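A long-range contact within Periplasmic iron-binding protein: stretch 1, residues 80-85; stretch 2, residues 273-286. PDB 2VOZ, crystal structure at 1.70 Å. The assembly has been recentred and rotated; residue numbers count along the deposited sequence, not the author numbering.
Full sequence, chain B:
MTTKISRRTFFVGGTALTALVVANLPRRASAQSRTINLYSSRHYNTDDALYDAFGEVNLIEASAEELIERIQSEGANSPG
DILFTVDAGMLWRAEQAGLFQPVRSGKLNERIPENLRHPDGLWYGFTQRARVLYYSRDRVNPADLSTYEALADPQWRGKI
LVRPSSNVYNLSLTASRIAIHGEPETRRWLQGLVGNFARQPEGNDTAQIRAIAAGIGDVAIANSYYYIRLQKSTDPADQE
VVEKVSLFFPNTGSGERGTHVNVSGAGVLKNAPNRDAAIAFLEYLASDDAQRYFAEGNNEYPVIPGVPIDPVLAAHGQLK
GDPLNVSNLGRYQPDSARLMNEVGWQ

Stretch 1 80-85: GDILFT
Stretch 2 273-286: PNRDAAIAFLEYLA

Stretch 1 runs from a loop (G80, phi/psi -64/136; D81, -97/-46) into a strand, 82-85, with phi from -110 to -149 and psi from 124 to 179. Stretch 2 enters at P273 (-67/-31) and N274 (-115/61), then forms a helix over 275-285 with phi near -62 and psi near -43, relaxing to -24 at L285. Strand and helix run in the same general direction, their axes 30° apart and 10.2 Å at closest approach, a spacing that leaves room for one layer of side chains. The register is set by D81 and A278, whose CA atoms lie 5.9 Å apart. The contact buries 381 Å², both sides summed.

P273, its ring C-gamma endo, sets CD 3.6 Å from G80 O and 3.2 Å from D81 OD1. Its N is 3.3 Å from D81 OD1 but, as a proline nitrogen, has no hydrogen to share.

N274 supplies the polar anchor. Its backbone N donates to D81 OD1 (2.8 Å, N-H...O angle 155°), and its side-chain ND2 donates to D81 OD2 (2.7 Å, 160°). With N274 at chi1 -56° (m), chi2 -79° and D81 at chi1 -73° (m), chi2 -54°, one carboxylate engages both donors, each oxygen taking one. N274 occupies the N-cap position, yet its side chain makes no capping bond; its carbonyl O instead accepts from A278 N at 2.8 Å, opening the helical i to i+4 series.

R275 points its CA-to-CB bond away from the strand, and the side chains of D276 and A277 make no contact. One turn on, A278 points toward stretch 1. Its CB lies 4.1 Å from D81 CB and 3.7 Å from I82 CD1, while I82 CD1 also comes within 3.6 Å of A278 O. That carbonyl is already bonded within the helix, accepting from L282 N at 3.0 Å.

I279 points away and A280 is out of reach. F281 (chi1 180°, t; chi2 75°) points toward the strand, its CD2 4.3 Å from I82 CG1 in an oblique approach. L282 (m, t) leaves the backbone sideways, but its end comes nearer, placing CD2 3.8 Å from I82 CD1. I82 (chi1 -60°, chi2 -78°; m, m) thus makes apolar contacts with A278, F281 and L282.

E283 and Y284 are out of reach. L285 (chi1 -81°, m; chi2 -166°, t) closes the contact with CD1 4.2 Å from F84 CE2, oblique to the ring (F84 chi1 -173°, t; chi2 -74°). L83, between I82 and F84, makes no contact, consistent with strand alternation.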

ATOM      1  N   GLY B  80     -20.078   7.336 -16.290  1.00 13.15           N
ATOM      2  CA  GLY B  80     -18.962   8.213 -15.908  1.00 12.18           C
ATOM      3  C   GLY B  80     -19.470   9.624 -15.788  1.00 11.67           C
ATOM      4  O   GLY B  80     -20.248  10.078 -16.637  1.00 11.48           O
ATOM      5  N   ASP B  81     -19.047  10.323 -14.727  1.00 10.45           N
ATOM      6  CA  ASP B  81     -19.348  11.736 -14.568  1.00 10.68           C
ATOM      7  C   ASP B  81     -18.198  12.614 -15.057  1.00 10.61           C
ATOM      8  O   ASP B  81     -18.407  13.595 -15.758  1.00  9.78           O
ATOM      9  CB  ASP B  81     -19.654  12.046 -13.105  1.00 10.55           C
ATOM     10  CG  ASP B  81     -21.025  11.507 -12.688  1.00 12.83           C
ATOM     11  OD1 ASP B  81     -21.985  11.872 -13.393  1.00 16.66           O
ATOM     12  OD2 ASP B  81     -21.137  10.727 -11.700  1.00 15.64           O
ATOM     13  N   ILE B  82     -16.991  12.245 -14.642  1.00 10.61           N
ATOM     14  CA  ILE B  82     -15.809  13.040 -14.938  1.00 10.53           C
ATOM     15  C   ILE B  82     -14.714  12.105 -15.426  1.00 10.20           C
ATOM     16  O   ILE B  82     -14.520  11.016 -14.869  1.00 10.75           O
ATOM     17  CB  ILE B  82     -15.233  13.710 -13.647  1.00 10.79           C
ATOM     18  CG1 ILE B  82     -16.213  14.657 -12.944  1.00 13.73           C
ATOM     19  CG2 ILE B  82     -13.878  14.423 -13.943  1.00  8.08           C
ATOM     20  CD1 ILE B  82     -16.346  15.972 -13.573  1.00 16.64           C
ATOM     21  N   LEU B  83     -13.983  12.536 -16.455  1.00  9.91           N
ATOM     22  CA  LEU B  83     -12.714  11.905 -16.782  1.00  9.03           C
ATOM     23  C   LEU B  83     -11.621  12.895 -16.434  1.00  9.49           C
ATOM     24  O   LEU B  83     -11.612  14.045 -16.904  1.00  9.60           O
ATOM     25  CB  LEU B  83     -12.634  11.561 -18.266  1.00  8.88           C
ATOM     26  CG  LEU B  83     -11.308  11.043 -18.810  1.00  9.61           C
ATOM     27  CD1 LEU B  83     -10.971   9.659 -18.175  1.00  8.59           C
ATOM     28  CD2 LEU B  83     -11.405  10.932 -20.349  1.00 11.21           C
ATOM     29  N   PHE B  84     -10.734  12.421 -15.596  1.00  9.37           N
ATOM     30  CA  PHE B  84      -9.553  13.172 -15.202  1.00  9.50           C
ATOM     31  C   PHE B  84      -8.350  12.462 -15.791  1.00  9.92           C
ATOM     32  O   PHE B  84      -8.153  11.245 -15.572  1.00  8.92           O
ATOM     33  CB  PHE B  84      -9.404  13.219 -13.679  1.00  9.19           C
ATOM     34  CG  PHE B  84      -8.291  14.127 -13.256  1.00  9.44           C
ATOM     35  CD1 PHE B  84      -6.950  13.732 -13.413  1.00 11.20           C
ATOM     36  CD2 PHE B  84      -8.576  15.400 -12.824  1.00 10.46           C
ATOM     37  CE1 PHE B  84      -5.914  14.626 -13.095  1.00 10.01           C
ATOM     38  CE2 PHE B  84      -7.545  16.314 -12.500  1.00  9.64           C
ATOM     39  CZ  PHE B  84      -6.233  15.921 -12.622  1.00 12.20           C
ATOM     40  N   THR B  85      -7.494  13.190 -16.514  1.00  9.30           N
ATOM     41  CA  THR B  85      -6.313  12.556 -17.055  1.00  9.89           C
ATOM     42  C   THR B  85      -5.140  13.538 -17.159  1.00  9.59           C
ATOM     43  O   THR B  85      -5.251  14.709 -16.751  1.00  8.93           O
ATOM     44  CB  THR B  85      -6.637  11.828 -18.397  1.00 10.22           C
ATOM     45  OG1 THR B  85      -5.589  10.912 -18.720  1.00 14.06           O
ATOM     46  CG2 THR B  85      -6.843  12.786 -19.512  1.00 11.72           C
ATOM     47  N   PRO B 273     -24.438  11.034 -15.429  1.00 14.53           N
ATOM     48  CA  PRO B 273     -25.675  10.904 -14.642  1.00 15.94           C
ATOM     49  C   PRO B 273     -25.819  11.958 -13.538  1.00 17.40           C
ATOM     50  O   PRO B 273     -26.946  12.354 -13.202  1.00 18.16           O
ATOM     51  CB  PRO B 273     -25.560   9.505 -14.026  1.00 16.85           C
ATOM     52  CG  PRO B 273     -24.152   9.176 -14.052  1.00 16.39           C
ATOM     53  CD  PRO B 273     -23.586   9.849 -15.297  1.00 14.86           C
ATOM     54  N   ASN B 274     -24.686  12.404 -12.989  1.00 16.73           N
ATOM     55  CA  ASN B 274     -24.676  13.333 -11.861  1.00 17.33           C
ATOM     56  C   ASN B 274     -24.061  14.668 -12.305  1.00 16.87           C
ATOM     57  O   ASN B 274     -23.031  15.091 -11.785  1.00 15.99           O
ATOM     58  CB  ASN B 274     -23.841  12.761 -10.691  1.00 17.89           C
ATOM     59  CG  ASN B 274     -24.297  11.390 -10.220  1.00 19.72           C
ATOM     60  OD1 ASN B 274     -25.277  11.272  -9.477  1.00 22.91           O
ATOM     61  ND2 ASN B 274     -23.543  10.340 -10.595  1.00 18.47           N
ATOM     62  N   ARG B 275     -24.682  15.319 -13.282  1.00 16.72           N
ATOM     63  CA  ARG B 275     -24.070  16.448 -13.958  1.00 16.47           C
ATOM     64  C   ARG B 275     -23.774  17.611 -13.024  1.00 15.83           C
ATOM     65  O   ARG B 275     -22.672  18.184 -13.069  1.00 14.32           O
ATOM     66  CB  ARG B 275     -24.922  16.931 -15.129  1.00 17.51           C
ATOM     67  CG  ARG B 275     -24.251  18.010 -15.956  1.00 16.17           C
ATOM     68  CD  ARG B 275     -25.215  18.462 -17.035  1.00 21.44           C
ATOM     69  NE  ARG B 275     -24.542  19.337 -17.984  1.00 26.20           N
ATOM     70  CZ  ARG B 275     -24.501  20.660 -17.875  1.00 26.98           C
ATOM     71  NH1 ARG B 275     -23.851  21.383 -18.779  1.00 29.53           N
ATOM     72  NH2 ARG B 275     -25.110  21.257 -16.862  1.00 25.88           N
ATOM     73  N   ASP B 276     -24.769  17.999 -12.225  1.00 15.70           N
ATOM     74  CA  ASP B 276     -24.557  19.102 -11.293  1.00 16.32           C
ATOM     75  C   ASP B 276     -23.454  18.809 -10.275  1.00 14.59           C
ATOM     76  O   ASP B 276     -22.632  19.692  -9.976  1.00 14.39           O
ATOM     77  CB  ASP B 276     -25.866  19.454 -10.611  1.00 18.26           C
ATOM     78  CG  ASP B 276     -26.848  20.093 -11.560  1.00 21.85           C
ATOM     79  OD1 ASP B 276     -26.446  20.944 -12.399  1.00 28.61           O
ATOM     80  OD2 ASP B 276     -28.033  19.725 -11.487  1.00 28.91           O
ATOM     81  N   ALA B 277     -23.429  17.582  -9.755  1.00 12.77           N
ATOM     82  CA  ALA B 277     -22.377  17.188  -8.812  1.00 12.44           C
ATOM     83  C   ALA B 277     -21.023  17.194  -9.503  1.00 11.61           C
ATOM     84  O   ALA B 277     -19.997  17.542  -8.900  1.00 10.95           O
ATOM     85  CB  ALA B 277     -22.675  15.835  -8.193  1.00 13.82           C
ATOM     86  N   ALA B 278     -21.011  16.801 -10.784  1.00 10.80           N
ATOM     87  CA  ALA B 278     -19.753  16.755 -11.560  1.00 10.45           C
ATOM     88  C   ALA B 278     -19.165  18.162 -11.718  1.00 10.66           C
ATOM     89  O   ALA B 278     -17.977  18.400 -11.488  1.00 10.01           O
ATOM     90  CB  ALA B 278     -20.006  16.095 -12.962  1.00 11.02           C
ATOM     91  N   ILE B 279     -20.037  19.115 -12.037  1.00 10.32           N
ATOM     92  CA  ILE B 279     -19.601  20.495 -12.150  1.00 11.09           C
ATOM     93  C   ILE B 279     -19.133  20.987 -10.795  1.00 10.07           C
ATOM     94  O   ILE B 279     -18.080  21.630 -10.697  1.00 10.80           O
ATOM     95  CB  ILE B 279     -20.710  21.385 -12.761  1.00 10.78           C
ATOM     96  CG1 ILE B 279     -20.978  20.928 -14.218  1.00 10.00           C
ATOM     97  CG2 ILE B 279     -20.387  22.906 -12.587  1.00 12.12           C
ATOM     98  CD1 ILE B 279     -22.213  21.558 -14.782  1.00 15.47           C
ATOM     99  N   ALA B 280     -19.877  20.644  -9.744  1.00 10.80           N
ATOM    100  CA  ALA B 280     -19.508  21.034  -8.377  1.00 10.84           C
ATOM    101  C   ALA B 280     -18.124  20.473  -7.996  1.00 10.84           C
ATOM    102  O   ALA B 280     -17.334  21.133  -7.315  1.00 10.50           O
ATOM    103  CB  ALA B 280     -20.577  20.555  -7.385  1.00 11.30           C
ATOM    104  N   PHE B 281     -17.859  19.262  -8.457  1.00  9.84           N
ATOM    105  CA  PHE B 281     -16.595  18.624  -8.205  1.00 10.21           C
ATOM    106  C   PHE B 281     -15.482  19.401  -8.908  1.00  9.06           C
ATOM    107  O   PHE B 281     -14.461  19.683  -8.282  1.00 10.25           O
ATOM    108  CB  PHE B 281     -16.589  17.169  -8.660  1.00  9.60           C
ATOM    109  CG  PHE B 281     -15.280  16.499  -8.412  1.00 10.62           C
ATOM    110  CD1 PHE B 281     -14.921  16.126  -7.114  1.00 12.28           C
ATOM    111  CD2 PHE B 281     -14.397  16.269  -9.456  1.00 12.08           C
ATOM    112  CE1 PHE B 281     -13.724  15.496  -6.859  1.00 14.08           C
ATOM    113  CE2 PHE B 281     -13.159  15.631  -9.191  1.00 12.83           C
ATOM    114  CZ  PHE B 281     -12.837  15.275  -7.903  1.00 11.49           C
ATOM    115  N   LEU B 282     -15.658  19.758 -10.184  1.00  8.04           N
ATOM    116  CA  LEU B 282     -14.631  20.566 -10.895  1.00  8.58           C
ATOM    117  C   LEU B 282     -14.386  21.871 -10.173  1.00  7.87           C
ATOM    118  O   LEU B 282     -13.239  22.278  -9.977  1.00  9.24           O
ATOM    119  CB  LEU B 282     -15.014  20.852 -12.362  1.00  9.06           C
ATOM    120  CG  LEU B 282     -15.126  19.627 -13.285  1.00 11.81           C
ATOM    121  CD1 LEU B 282     -15.531  20.167 -14.634  1.00 13.83           C
ATOM    122  CD2 LEU B 282     -13.794  18.843 -13.328  1.00 15.16           C
ATOM    123  N   GLU B 283     -15.453  22.507  -9.707  1.00  8.68           N
ATOM    124  CA  GLU B 283     -15.301  23.753  -8.916  1.00  9.40           C
ATOM    125  C   GLU B 283     -14.498  23.534  -7.645  1.00  9.94           C
ATOM    126  O   GLU B 283     -13.643  24.372  -7.263  1.00 10.21           O
ATOM    127  CB  GLU B 283     -16.671  24.393  -8.596  1.00 10.54           C
ATOM    128  CG  GLU B 283     -17.329  24.868  -9.899  1.00  9.59           C
ATOM    129  CD  GLU B 283     -18.781  25.342  -9.768  1.00 13.76           C
ATOM    130  OE1 GLU B 283     -19.425  25.133  -8.703  1.00 16.42           O
ATOM    131  OE2 GLU B 283     -19.264  25.918 -10.774  1.00 16.42           O
ATOM    132  N   TYR B 284     -14.785  22.424  -6.973  1.00  9.68           N
ATOM    133  CA  TYR B 284     -14.055  22.067  -5.778  1.00  9.87           C
ATOM    134  C   TYR B 284     -12.562  21.854  -6.068  1.00  9.60           C
ATOM    135  O   TYR B 284     -11.723  22.361  -5.337  1.00 10.35           O
ATOM    136  CB  TYR B 284     -14.680  20.828  -5.134  1.00 10.30           C
ATOM    137  CG  TYR B 284     -13.818  20.225  -4.049  1.00 10.12           C
ATOM    138  CD1 TYR B 284     -13.686  20.853  -2.796  1.00 11.46           C
ATOM    139  CD2 TYR B 284     -13.156  19.001  -4.279  1.00 11.45           C
ATOM    140  CE1 TYR B 284     -12.887  20.296  -1.808  1.00 11.07           C
ATOM    141  CE2 TYR B 284     -12.347  18.427  -3.276  1.00  9.42           C
ATOM    142  CZ  TYR B 284     -12.247  19.077  -2.049  1.00 11.10           C
ATOM    143  OH  TYR B 284     -11.439  18.473  -1.077  1.00 13.63           O
ATOM    144  N   LEU B 285     -12.229  21.113  -7.127  1.00 10.25           N
ATOM    145  CA  LEU B 285     -10.836  20.889  -7.463  1.00 10.86           C
ATOM    146  C   LEU B 285     -10.097  22.198  -7.755  1.00 11.63           C
ATOM    147  O   LEU B 285      -8.868  22.239  -7.664  1.00 11.73           O
ATOM    148  CB  LEU B 285     -10.761  20.003  -8.705  1.00 13.12           C
ATOM    149  CG  LEU B 285     -10.917  18.496  -8.574  1.00 15.32           C
ATOM    150  CD1 LEU B 285     -10.449  17.888  -9.885  1.00 16.53           C
ATOM    151  CD2 LEU B 285     -10.089  17.930  -7.422  1.00 16.27           C
ATOM    152  N   ALA B 286     -10.842  23.237  -8.157  1.00 10.52           N
ATOM    153  CA  ALA B 286     -10.251  24.568  -8.408  1.00 11.77           C
ATOM    154  C   ALA B 286     -10.179  25.442  -7.142  1.00 12.26           C
ATOM    155  O   ALA B 286      -9.685  26.578  -7.180  1.00 14.47           O
ATOM    156  CB  ALA B 286     -11.038  25.305  -9.477  1.00 10.61           C
TER